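Local structure of DUF411 domain-containing protein (Pseudomonas aeruginosa, 6WIS) at residues A40-L45 with C54-I59; G66-A71 with A85-M90. The protein probably takes part in bacterial copper resistance, holding a cysteine-bridged cluster of four copper ions. One frame throughout, in Å; residues are numbered along the deposited sequence.

How the interactions relate
Interactions 1 and 2 are separate packing contacts whose ends converge on one copper cluster. Interaction 1 sets helix 38-45 on strand 55-59, while interaction 2 closes the loop 66-69 against the chain that follows strand 84-86; their centres lie about 12 Å apart, and both reach the same mixed sheet. A probable hydrogen bond, H55 O to G66 N at 3.1 Å, joins them directly. At the metal, C54 of interaction 1 and H67 of interaction 2 ligate the same copper, with C54 SG 3.4 Å from H67 NE2. C54 SG also packs at 3.7 Å from M90 CG, whose residue binds a further copper of the cluster.

Interaction 1: A40-L45 with C54-I59; sequences AVKSRL and CHTGVI. With CU (copper (II) ion), chain C; CU (copper (II) ion), chain D.
K42 and T56 form the polar, close-fitting end of this contact: K42 NZ donates a hydrogen bond to T56 OG1 at 2.8 Å. The lysine chain crosses the threonine obliquely, with K42 CG 3.5 Å from T56 OG1, and a bend at chi4 (-53°) sets the ammonium beside the hydroxyl. E65 completes the group, its carboxylate hydrogen-bonding to T56 OG1 and forming a salt bridge with K42 NZ. The threonine hydroxyl is therefore gripped by two partners, and the buried oxygen is satisfied between charges of opposite sign.

The apolar end begins at L45, whose CD1 meets T56 CG2 tip to tip at 3.6 Å. The same methyl lies 3.8 Å from V58 CG2, where the two side chains cross. T56 thus divides its branches, the hydroxyl to K42 and the methyl to L45. Packing is slacker around V41: its CB points toward the strand, yet V41 CG1 comes no closer than 4.4 Å to T56 CB, and the side chain also touches H8 and E35, ligands of a zinc site. On the solvent side of the helix S43 and R44 are exposed, and L45 is partly exposed at the contact edge.

CB of H55 points away from the helix, and ND1 binds copper, the ring stacked on W19. C54 SG bridges two coppers, each at 2.3 Å. The axes of the helix and strand segments pass 9.6 Å apart at 46°. T56 and V58 face the helix, while H55 lies on the opposite face of the sheet. Helices on both faces of a sheet whose first four strands run in the order 29-34, 4-9, 55-59, 62-65, with cysteines C13 and C16 at the start of helix 14-24, are consistent with a thioredoxin-like fold.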
loop_
_atom_site.group_PDB
_atom_site.type_symbol
_atom_site.label_atom_id
_atom_site.label_comp_id
_atom_site.label_asym_id
_atom_site.label_seq_id
_atom_site.Cartn_x
_atom_site.Cartn_y
_atom_site.Cartn_z
ATOM N N ALA A 40 -10.911 1.315 -12.175
ATOM C CA ALA A 40 -11.040 -0.108 -12.481
ATOM C C ALA A 40 -10.087 -0.941 -11.632
ATOM O O ALA A 40 -10.458 -2.013 -11.136
ATOM C CB ALA A 40 -10.771 -0.367 -13.964
ATOM N N VAL A 41 -8.842 -0.476 -11.470
ATOM C CA VAL A 41 -7.862 -1.265 -10.729
ATOM C C VAL A 41 -8.314 -1.424 -9.285
ATOM O O VAL A 41 -8.340 -2.529 -8.738
ATOM C CB VAL A 41 -6.459 -0.627 -10.813
ATOM C CG1 VAL A 41 -5.513 -1.335 -9.840
ATOM C CG2 VAL A 41 -5.904 -0.702 -12.233
ATOM N N LYS A 42 -8.731 -0.326 -8.664
ATOM C CA LYS A 42 -9.063 -0.386 -7.252
ATOM C C LYS A 42 -10.354 -1.161 -7.031
ATOM O O LYS A 42 -10.445 -1.983 -6.107
ATOM C CB LYS A 42 -9.175 1.029 -6.679
ATOM C CG LYS A 42 -7.823 1.757 -6.501
ATOM C CD LYS A 42 -8.041 3.026 -5.672
ATOM C CE LYS A 42 -7.008 4.089 -6.036
ATOM N NZ LYS A 42 -5.605 3.546 -5.945
ATOM N N SER A 43 -11.359 -0.929 -7.882
ATOM C CA SER A 43 -12.632 -1.616 -7.679
ATOM C C SER A 43 -12.513 -3.104 -7.968
ATOM O O SER A 43 -13.152 -3.910 -7.294
ATOM C CB SER A 43 -13.729 -0.993 -8.538
ATOM O OG SER A 43 -13.569 -1.393 -9.874
ATOM N N ARG A 44 -11.674 -3.501 -8.927
ATOM C CA ARG A 44 -11.518 -4.930 -9.172
ATOM C C ARG A 44 -10.795 -5.625 -8.027
ATOM O O ARG A 44 -11.057 -6.802 -7.758
ATOM C CB ARG A 44 -10.791 -5.163 -10.487
ATOM C CG ARG A 44 -11.712 -4.962 -11.683
ATOM C CD ARG A 44 -10.951 -4.968 -12.999
ATOM N NE ARG A 44 -11.800 -4.451 -14.075
ATOM C CZ ARG A 44 -11.525 -4.562 -15.370
ATOM N NH1 ARG A 44 -10.429 -5.177 -15.775
ATOM N NH2 ARG A 44 -12.357 -4.055 -16.257
ATOM N N LEU A 45 -9.887 -4.926 -7.346
ATOM C CA LEU A 45 -9.175 -5.519 -6.225
ATOM C C LEU A 45 -9.971 -5.455 -4.932
ATOM O O LEU A 45 -9.587 -6.102 -3.954
ATOM C CB LEU A 45 -7.820 -4.814 -6.056
ATOM C CG LEU A 45 -6.770 -5.146 -7.122
ATOM C CD1 LEU A 45 -5.669 -4.116 -7.138
ATOM C CD2 LEU A 45 -6.170 -6.527 -6.849
ATOM N N CYS A 54 -2.793 6.973 -3.485
ATOM C CA CYS A 54 -2.182 7.403 -4.744
ATOM C C CYS A 54 -1.619 6.250 -5.580
ATOM O O CYS A 54 -1.217 6.463 -6.737
ATOM C CB CYS A 54 -1.059 8.397 -4.417
ATOM S SG CYS A 54 -0.012 7.731 -3.067
ATOM N N HIS A 55 -1.528 5.048 -5.020
ATOM C CA HIS A 55 -1.037 3.908 -5.789
ATOM C C HIS A 55 -1.632 2.633 -5.199
ATOM O O HIS A 55 -2.082 2.620 -4.056
ATOM C CB HIS A 55 0.500 3.838 -5.773
ATOM C CG HIS A 55 1.079 3.574 -4.410
ATOM N ND1 HIS A 55 1.740 4.536 -3.676
ATOM C CD2 HIS A 55 1.080 2.454 -3.642
ATOM C CE1 HIS A 55 2.129 4.027 -2.519
ATOM N NE2 HIS A 55 1.722 2.769 -2.462
ATOM N N THR A 56 -1.606 1.554 -5.978
ATOM C CA THR A 56 -2.135 0.262 -5.543
ATOM C C THR A 56 -1.124 -0.811 -5.928
ATOM O O THR A 56 -0.813 -0.958 -7.112
ATOM C CB THR A 56 -3.493 -0.050 -6.181
ATOM O OG1 THR A 56 -4.415 1.028 -5.930
ATOM C CG2 THR A 56 -4.059 -1.345 -5.588
ATOM N N GLY A 57 -0.580 -1.526 -4.929
ATOM C CA GLY A 57 0.301 -2.653 -5.180
ATOM C C GLY A 57 -0.455 -3.973 -5.096
ATOM O O GLY A 57 -1.524 -4.039 -4.490
ATOM N N VAL A 58 0.087 -5.017 -5.731
ATOM C CA VAL A 58 -0.502 -6.360 -5.669
ATOM C C VAL A 58 0.610 -7.342 -5.359
ATOM O O VAL A 58 1.613 -7.404 -6.085
ATOM C CB VAL A 58 -1.220 -6.773 -6.971
ATOM C CG1 VAL A 58 -1.971 -8.110 -6.745
ATOM C CG2 VAL A 58 -2.220 -5.693 -7.410
ATOM N N ILE A 59 0.447 -8.112 -4.287
ATOM C CA ILE A 59 1.468 -9.092 -3.931
ATOM C C ILE A 59 0.748 -10.375 -3.554
ATOM O O ILE A 59 -0.132 -10.359 -2.688
ATOM C CB ILE A 59 2.403 -8.624 -2.791
ATOM C CG1 ILE A 59 3.396 -9.744 -2.423
ATOM C CG2 ILE A 59 1.616 -8.146 -1.538
ATOM C CD1 ILE A 59 4.705 -9.224 -1.786
HETATM CU CU CU C . 1.447 6.594 -4.361
HETATM CU CU CU D . 1.974 8.781 -2.608
#

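Interaction 2: G66-A71 with A85-M90; sequences GHVPAA and AAVPGM. With CU (copper (II) ion), chain D; CU (copper (II) ion), chain F.
V68 and V87 supply the apolar part of the contact, meeting through one methyl each, with V68 CG2 3.9 Å from V87 CG2. Both valines hold CG1 anti to the backbone N (chi1 -178° and 175°), which leaves CG2 beside N as the touching branch, and the two side chains cross at a slant. V68 CG2 also lies over the backbone of A85 and A86, and V87 CG2 rests against the carbonyl oxygen of H67. G66, lacking a side chain, lets the two backbones draw close, its CA standing 3.9 Å from V87 O.

Polar contact between the segments runs through one water. It accepts from H67 N at 2.9 Å and donates to V87 O at 2.7 Å and to G89 O at 2.8 Å, linking three backbone groups that do not pair directly; G89 O has a second partner in S53 OG. The water also sits at the edge of the H67 ring, in its plane. H67 is itself the centre of an inverse gamma turn, closed by a weak bond from V68 N to G66 O.

Metal binding forms the third group. H67 NE2 binds a copper at 2.1 Å, shared with C15 and C54, and M90, selenomethionine in place of methionine, binds another through SE at 2.4 Å, shared with C15 and M97.

With NE2 on the metal, H67 ND1 is hydrogen-bonded to P95 O, which fixes the ring's rotation and would probably make NE2 a stronger electron donor. Cysteines (C15, and C54 on the H67 copper), imidazole and methionine thioether form a soft set that would suit cuprous copper, though the ions are modelled as copper(II).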
loop_
_atom_site.group_PDB
_atom_site.type_symbol
_atom_site.label_atom_id
_atom_site.label_comp_id
_atom_site.label_asym_id
_atom_site.label_seq_id
_atom_site.Cartn_x
_atom_site.Cartn_y
_atom_site.Cartn_z
ATOM N N GLY A 66 -1.634 2.406 -0.976
ATOM C CA GLY A 66 -0.942 3.512 -0.343
ATOM C C GLY A 66 0.397 3.162 0.299
ATOM O O GLY A 66 1.044 2.135 0.024
ATOM N N HIS A 67 0.830 4.072 1.164
ATOM C CA HIS A 67 2.192 4.064 1.700
ATOM C C HIS A 67 2.324 3.116 2.901
ATOM O O HIS A 67 2.674 3.511 4.011
ATOM C CB HIS A 67 2.590 5.498 2.032
ATOM C CG HIS A 67 2.790 6.345 0.810
ATOM N ND1 HIS A 67 4.021 6.502 0.210
ATOM C CD2 HIS A 67 1.911 7.025 0.040
ATOM C CE1 HIS A 67 3.895 7.249 -0.871
ATOM N NE2 HIS A 67 2.623 7.579 -1.003
ATOM N N VAL A 68 2.050 1.834 2.644
ATOM C CA VAL A 68 2.189 0.786 3.673
ATOM C C VAL A 68 3.668 0.487 3.896
ATOM O O VAL A 68 4.396 0.230 2.919
ATOM C CB VAL A 68 1.453 -0.486 3.248
ATOM C CG1 VAL A 68 1.573 -1.547 4.362
ATOM C CG2 VAL A 68 -0.049 -0.214 2.901
ATOM N N PRO A 69 4.158 0.485 5.135
ATOM C CA PRO A 69 5.564 0.125 5.365
ATOM C C PRO A 69 5.839 -1.324 4.984
ATOM O O PRO A 69 4.974 -2.194 5.107
ATOM C CB PRO A 69 5.738 0.346 6.878
ATOM C CG PRO A 69 4.704 1.428 7.201
ATOM C CD PRO A 69 3.517 1.011 6.356
ATOM N N ALA A 70 7.083 -1.580 4.562
ATOM C CA ALA A 70 7.482 -2.919 4.128
ATOM C C ALA A 70 7.167 -3.986 5.176
ATOM O O ALA A 70 6.644 -5.057 4.844
ATOM C CB ALA A 70 8.974 -2.932 3.785
ATOM N N ALA A 71 7.480 -3.712 6.448
ATOM C CA ALA A 71 7.252 -4.696 7.512
ATOM C C ALA A 71 5.777 -5.057 7.662
ATOM O O ALA A 71 5.443 -6.200 8.003
ATOM C CB ALA A 71 7.790 -4.183 8.853
ATOM N N ALA A 85 -4.266 -4.580 2.647
ATOM C CA ALA A 85 -4.038 -3.580 3.684
ATOM C C ALA A 85 -3.909 -2.224 3.009
ATOM O O ALA A 85 -3.408 -2.130 1.887
ATOM C CB ALA A 85 -2.797 -3.874 4.510
ATOM N N ALA A 86 -4.394 -1.184 3.689
ATOM C CA ALA A 86 -4.447 0.168 3.146
ATOM C C ALA A 86 -3.925 1.160 4.171
ATOM O O ALA A 86 -4.216 1.039 5.375
ATOM C CB ALA A 86 -5.900 0.590 2.758
ATOM N N VAL A 87 -3.162 2.139 3.685
ATOM C CA VAL A 87 -2.982 3.422 4.366
ATOM C C VAL A 87 -3.713 4.466 3.526
ATOM O O VAL A 87 -3.185 4.916 2.499
ATOM C CB VAL A 87 -1.507 3.800 4.543
ATOM C CG1 VAL A 87 -1.416 5.204 5.156
ATOM C CG2 VAL A 87 -0.763 2.751 5.395
ATOM N N PRO A 88 -4.935 4.845 3.887
ATOM C CA PRO A 88 -5.702 5.759 3.027
ATOM C C PRO A 88 -5.029 7.122 2.908
ATOM O O PRO A 88 -4.302 7.561 3.802
ATOM C CB PRO A 88 -7.052 5.869 3.744
ATOM C CG PRO A 88 -7.139 4.628 4.571
ATOM C CD PRO A 88 -5.730 4.340 5.016
ATOM N N GLY A 89 -5.268 7.789 1.785
ATOM C CA GLY A 89 -4.704 9.120 1.661
ATOM C C GLY A 89 -3.191 9.092 1.511
ATOM O O GLY A 89 -2.595 8.142 0.977
HETATM N N MSE A 90 -2.553 10.154 1.991
HETATM C CA MSE A 90 -1.099 10.229 1.939
HETATM C C MSE A 90 -0.582 10.932 3.173
HETATM O O MSE A 90 -0.225 12.107 3.106
HETATM C CB MSE A 90 -0.615 10.968 0.678
HETATM C CG MSE A 90 -1.061 10.395 -0.658
HETATM SE SE MSE A 90 -0.394 11.431 -2.213
HETATM C CE MSE A 90 -1.201 13.171 -1.805
HETATM CU CU CU D . 1.974 8.781 -2.608
HETATM CU CU CU F . 1.965 11.782 -1.816
HETATM O O HOH W 1 -0.887 6.213 1.946
#